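PDB 2QEA: putative general stress protein 26 from Jannaschia sp., which is a putative general stress protein of the pyridoxamine 5'-phosphate oxidase-like family that probably binds a flavin and acts as an oxidoreductase. Local coordinates for the interface of chains A and B. Numbering follows the deposited sequence. Chains: chain A/B, Putative general stress protein 26.

Contact 1: the interface of chains A and B. Residues chain A 17-20, 31, 70-71; chain B 70, 72, 77.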
# COMPACT_ATOMS: atom_id res chain seq x y z
N ARG A 17 5.27 -2.45 -8.64
CA ARG A 17 4.51 -3.57 -9.21
C ARG A 17 3.03 -3.58 -8.83
O ARG A 17 2.19 -3.98 -9.64
CB ARG A 17 5.13 -4.92 -8.83
N SER A 18 2.71 -3.16 -7.60
CA SER A 18 1.34 -3.18 -7.07
C SER A 18 0.91 -1.89 -6.38
O SER A 18 1.73 -1.09 -5.92
CB SER A 18 1.20 -4.34 -6.07
OG SER A 18 1.52 -5.58 -6.67
N GLY A 19 -0.41 -1.72 -6.32
CA GLY A 19 -1.06 -0.58 -5.67
C GLY A 19 -2.49 -0.95 -5.31
O GLY A 19 -3.04 -1.91 -5.85
N MSE A 20 -3.08 -0.19 -4.39
CA MSE A 20 -4.44 -0.45 -3.88
C MSE A 20 -5.40 0.58 -4.47
O MSE A 20 -5.36 1.75 -4.08
CB MSE A 20 -4.42 -0.42 -2.35
CG MSE A 20 -3.48 -1.43 -1.72
SE MSE A 20 -4.07 -3.27 -1.92
CE MSE A 20 -5.65 -3.21 -0.78
N PRO A 31 -5.96 -4.90 -4.61
CA PRO A 31 -4.66 -4.81 -5.29
C PRO A 31 -4.77 -4.81 -6.83
O PRO A 31 -5.50 -5.64 -7.39
CB PRO A 31 -3.92 -6.06 -4.80
CG PRO A 31 -4.99 -7.02 -4.49
CD PRO A 31 -6.12 -6.21 -3.94
N SER A 70 2.48 1.85 -1.48
CA SER A 70 3.41 1.62 -0.36
C SER A 70 4.43 0.60 -0.84
O SER A 70 4.14 -0.60 -0.89
CB SER A 70 2.66 1.13 0.88
OG SER A 70 3.54 0.90 1.97
N ASP A 71 5.61 1.08 -1.24
CA ASP A 71 6.68 0.24 -1.81
C ASP A 71 8.02 0.54 -1.14
O ASP A 71 8.57 1.64 -1.31
CB ASP A 71 6.73 0.51 -3.33
CG ASP A 71 7.53 -0.54 -4.10
OD1 ASP A 71 8.73 -0.73 -3.82
OD2 ASP A 71 6.95 -1.14 -5.04
N SER B 70 0.23 -3.26 1.28
CA SER B 70 0.48 -3.64 -0.12
C SER B 70 1.96 -4.02 -0.21
O SER B 70 2.80 -3.18 -0.53
CB SER B 70 0.12 -2.48 -1.06
OG SER B 70 0.38 -2.81 -2.41
N ASP B 72 4.66 -6.65 -1.86
CA ASP B 72 5.00 -7.63 -2.92
C ASP B 72 5.92 -8.75 -2.43
O ASP B 72 5.76 -9.89 -2.87
CB ASP B 72 5.65 -6.95 -4.13
CG ASP B 72 4.71 -6.00 -4.86
OD1 ASP B 72 3.48 -6.23 -4.88
OD2 ASP B 72 5.22 -5.03 -5.46
N TYR B 77 -1.81 -8.18 0.58
CA TYR B 77 -2.51 -6.96 0.17
C TYR B 77 -3.78 -6.90 1.00
O TYR B 77 -4.57 -7.84 0.97
CB TYR B 77 -2.81 -7.01 -1.34
CG TYR B 77 -1.59 -7.34 -2.16
CD1 TYR B 77 -0.70 -6.33 -2.57
CD2 TYR B 77 -1.27 -8.66 -2.48
CE1 TYR B 77 0.46 -6.64 -3.30
CE2 TYR B 77 -0.12 -8.99 -3.21
CZ TYR B 77 0.74 -7.97 -3.62
OH TYR B 77 1.86 -8.29 -4.34
O HOH W 1 2.31 -1.71 2.52
O HOH W 2 2.04 -0.43 -3.25

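Contact 2: the interface of chains A and B. Residues chain A 140-141, 143-144, 148-150; chain B 99-100, 102-103.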
# COMPACT_ATOMS: atom_id res chain seq x y z
N ILE A 140 20.54 4.55 9.51
CA ILE A 140 20.16 4.20 10.90
C ILE A 140 21.42 4.05 11.76
O ILE A 140 21.48 4.59 12.86
CB ILE A 140 19.25 2.93 10.99
CG1 ILE A 140 17.78 3.30 10.74
CG2 ILE A 140 19.27 2.32 12.39
CD1 ILE A 140 17.48 3.97 9.43
N ALA A 141 22.43 3.34 11.24
CA ALA A 141 23.72 3.17 11.93
C ALA A 141 24.46 4.51 12.13
O ALA A 141 25.09 4.72 13.18
CB ALA A 141 24.62 2.20 11.17
N ALA A 143 22.94 7.48 12.33
CA ALA A 143 22.10 8.22 13.31
C ALA A 143 22.53 7.92 14.75
O ALA A 143 22.65 8.84 15.56
CB ALA A 143 20.63 7.88 13.12
N HIS A 144 22.75 6.64 15.05
CA HIS A 144 23.26 6.19 16.37
C HIS A 144 24.68 6.71 16.67
O HIS A 144 24.97 7.10 17.81
CB HIS A 144 23.29 4.66 16.48
CG HIS A 144 21.97 4.04 16.85
ND1 HIS A 144 21.71 3.61 18.13
CD2 HIS A 144 20.87 3.78 16.12
CE1 HIS A 144 20.49 3.10 18.17
NE2 HIS A 144 19.96 3.20 16.96
N GLU A 148 22.06 12.25 15.82
CA GLU A 148 21.24 13.00 14.86
C GLU A 148 20.16 12.05 14.37
O GLU A 148 20.41 10.85 14.24
CB GLU A 148 22.09 13.45 13.67
CG GLU A 148 23.21 14.42 14.03
CD GLU A 148 24.08 14.84 12.84
OE1 GLU A 148 24.87 15.80 13.00
OE2 GLU A 148 24.00 14.22 11.76
N THR A 149 18.96 12.58 14.11
CA THR A 149 17.86 11.76 13.60
C THR A 149 18.16 11.42 12.13
O THR A 149 18.79 12.23 11.44
CB THR A 149 16.48 12.46 13.73
OG1 THR A 149 16.49 13.69 13.00
CG2 THR A 149 16.16 12.73 15.19
N PRO A 150 17.74 10.22 11.64
CA PRO A 150 18.01 9.85 10.24
C PRO A 150 17.36 10.77 9.20
O PRO A 150 16.23 11.22 9.40
CB PRO A 150 17.39 8.44 10.13
CG PRO A 150 17.26 7.96 11.49
CD PRO A 150 17.02 9.14 12.35
N PHE B 99 16.24 -1.11 17.36
CA PHE B 99 17.43 -0.31 17.02
C PHE B 99 17.07 0.86 16.07
O PHE B 99 17.69 1.92 16.15
CB PHE B 99 18.52 -1.20 16.40
CG PHE B 99 19.85 -0.53 16.25
CD1 PHE B 99 20.72 -0.42 17.35
CD2 PHE B 99 20.26 -0.02 15.02
CE1 PHE B 99 21.97 0.19 17.22
CE2 PHE B 99 21.51 0.60 14.88
CZ PHE B 99 22.37 0.71 15.98
N VAL B 100 16.09 0.64 15.19
CA VAL B 100 15.58 1.68 14.28
C VAL B 100 14.85 2.78 15.06
O VAL B 100 15.05 3.96 14.78
CB VAL B 100 14.66 1.08 13.17
CG1 VAL B 100 14.02 2.18 12.31
CG2 VAL B 100 15.44 0.12 12.29
N ASP B 102 15.32 3.73 18.19
CA ASP B 102 16.33 4.54 18.92
C ASP B 102 16.96 5.67 18.09
O ASP B 102 17.37 6.68 18.66
CB ASP B 102 17.48 3.68 19.51
CG ASP B 102 17.19 3.14 20.90
OD1 ASP B 102 16.80 3.93 21.78
OD2 ASP B 102 17.42 1.94 21.13
N ALA B 103 17.07 5.46 16.77
CA ALA B 103 17.61 6.48 15.86
C ALA B 103 16.73 7.74 15.83
O ALA B 103 17.26 8.85 15.84
CB ALA B 103 17.78 5.91 14.45

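Contact 1: the interface of chains A and B
A carboxylate oxygen shared by two hydroxyls, one from each subunit, anchors this patch of the two-fold interface between the deposited chains, probably a dimer, of a pyridoxamine 5'-phosphate oxidase-like protein. Among the direct polar contacts, A:Ser18 OG donates over 2.7 Å to B:Asp72 OD1, which accepts through its syn lone pair, on the side of the second carboxylate oxygen. The phenol of B:Tyr77 approaches from within its own chain, its OH donating to the anti lone pair of the same B:Asp72 OD1, also at 2.7 Å. The rotation of the carboxylate is thereby probably fixed, and the two donors would help keep it ionised, although A:Asp71 OD2, 4.3 Å from B:Asp72 OD2, would push the other way. A:Ser18 OG is anti to its carbonyl carbon (chi1 -57°), which turns the hydroxyl towards the partner.

Water forms the second layer. Water 2 joins B:Ser70 OG (3.0 Å) to A:Ser18 O and A:Ser70 N, while water 1 links A:Ser70 OG with B:Ser70 N. B:Ser70 reaches water 2 because its OG is anti to the backbone N (chi1 179°). The carbonyl oxygens A:Ser70 O and B:Ser70 O lie 2.9 Å apart; both can only accept, so this is a clash, perhaps reflecting coordinate error.

Apolar packing lies alongside the polar centre. A:Pro31 CB presses on B:Tyr77 CG at 3.7 Å, at the root of the ring, the two side chains set aslant. Farther along that ring, A:Ser18 CB meets B:Tyr77 CE1 at 3.7 Å. The selenomethionine A:Met20, its chain kinked twice, brings CG to B:Ser70 CB and SE to B:Tyr77 CB. Together these contacts probably hold the loop before strand 19-23, with strands 19-23, 30-32 and 63-71, against strands 63-71 and 76-87 and the B:Asp72 loop of the other subunit.

Contact 2: the interface of chains A and B
Helix 134-146 of chain A, with the extended segment A:Glu148 to A:Pro150 that follows it, meets the short helix 99-104 of chain B, both helices keeping regular helical torsions. In this pyridoxamine 5'-phosphate oxidase-like protein the helix-to-helix patch centres on a histidine-phenylalanine stack. A:His144 has CG anti to its carbonyl carbon, and B:Phe99 has CG anti to its backbone N (chi1 -169°), so that the side chains come in at a slant while their rings lie flat on each other. The planes are 3° apart, with the centroids of the A:His144 and B:Phe99 rings separated by 3.6 Å; B:Phe99 CZ lies over the centre of the imidazole, and A:His144 NE2 over the centre of the phenyl ring.

The same imidazole turns its NE2 N-H to B:Phe99 O, A:His144 NE2 donating over 2.7 Å. That bond lies close to the imidazole plane and in the carbonyl plane, so face and edge of one ring grip a single partner residue and the rotation of the imidazole is probably fixed. A:His144 CE1 also touches B:Asp102 CB at 3.3 Å, while the aspartate's carboxylate plane stands nearly perpendicular to the ring. An alanine at A:His144 would remove the stacked ring and the N-H donor to B:Phe99 O, and would probably loosen the hold on helix 99-104.

Beside the stack, A:Ile140 runs antiparallel alongside B:Phe99, its CG2 branch meeting B:Phe99 CD2 at 3.7 Å. Farther along helix 99-104, B:Ala103 CB points into the notch formed by A:Pro150 CG at 3.6 Å and A:Ala143 CB at 3.7 Å.

About 27 Å separates the C-alpha centres of contact 1 and contact 2, and they have no residue or secondary-structure element in common. Contact 1 is built from strands and the loops beside them, partly bridged by water, whereas contact 2 joins helices well away from it through a ring stack and small apolar groups. Both belong to one two-fold symmetric interface, so each recurs with the chains exchanged. Widely spaced attachment points of different chemistry would be expected to fix the relative orientation of the subunits, consistent with a dimer, although the structure alone does not establish the state in solution.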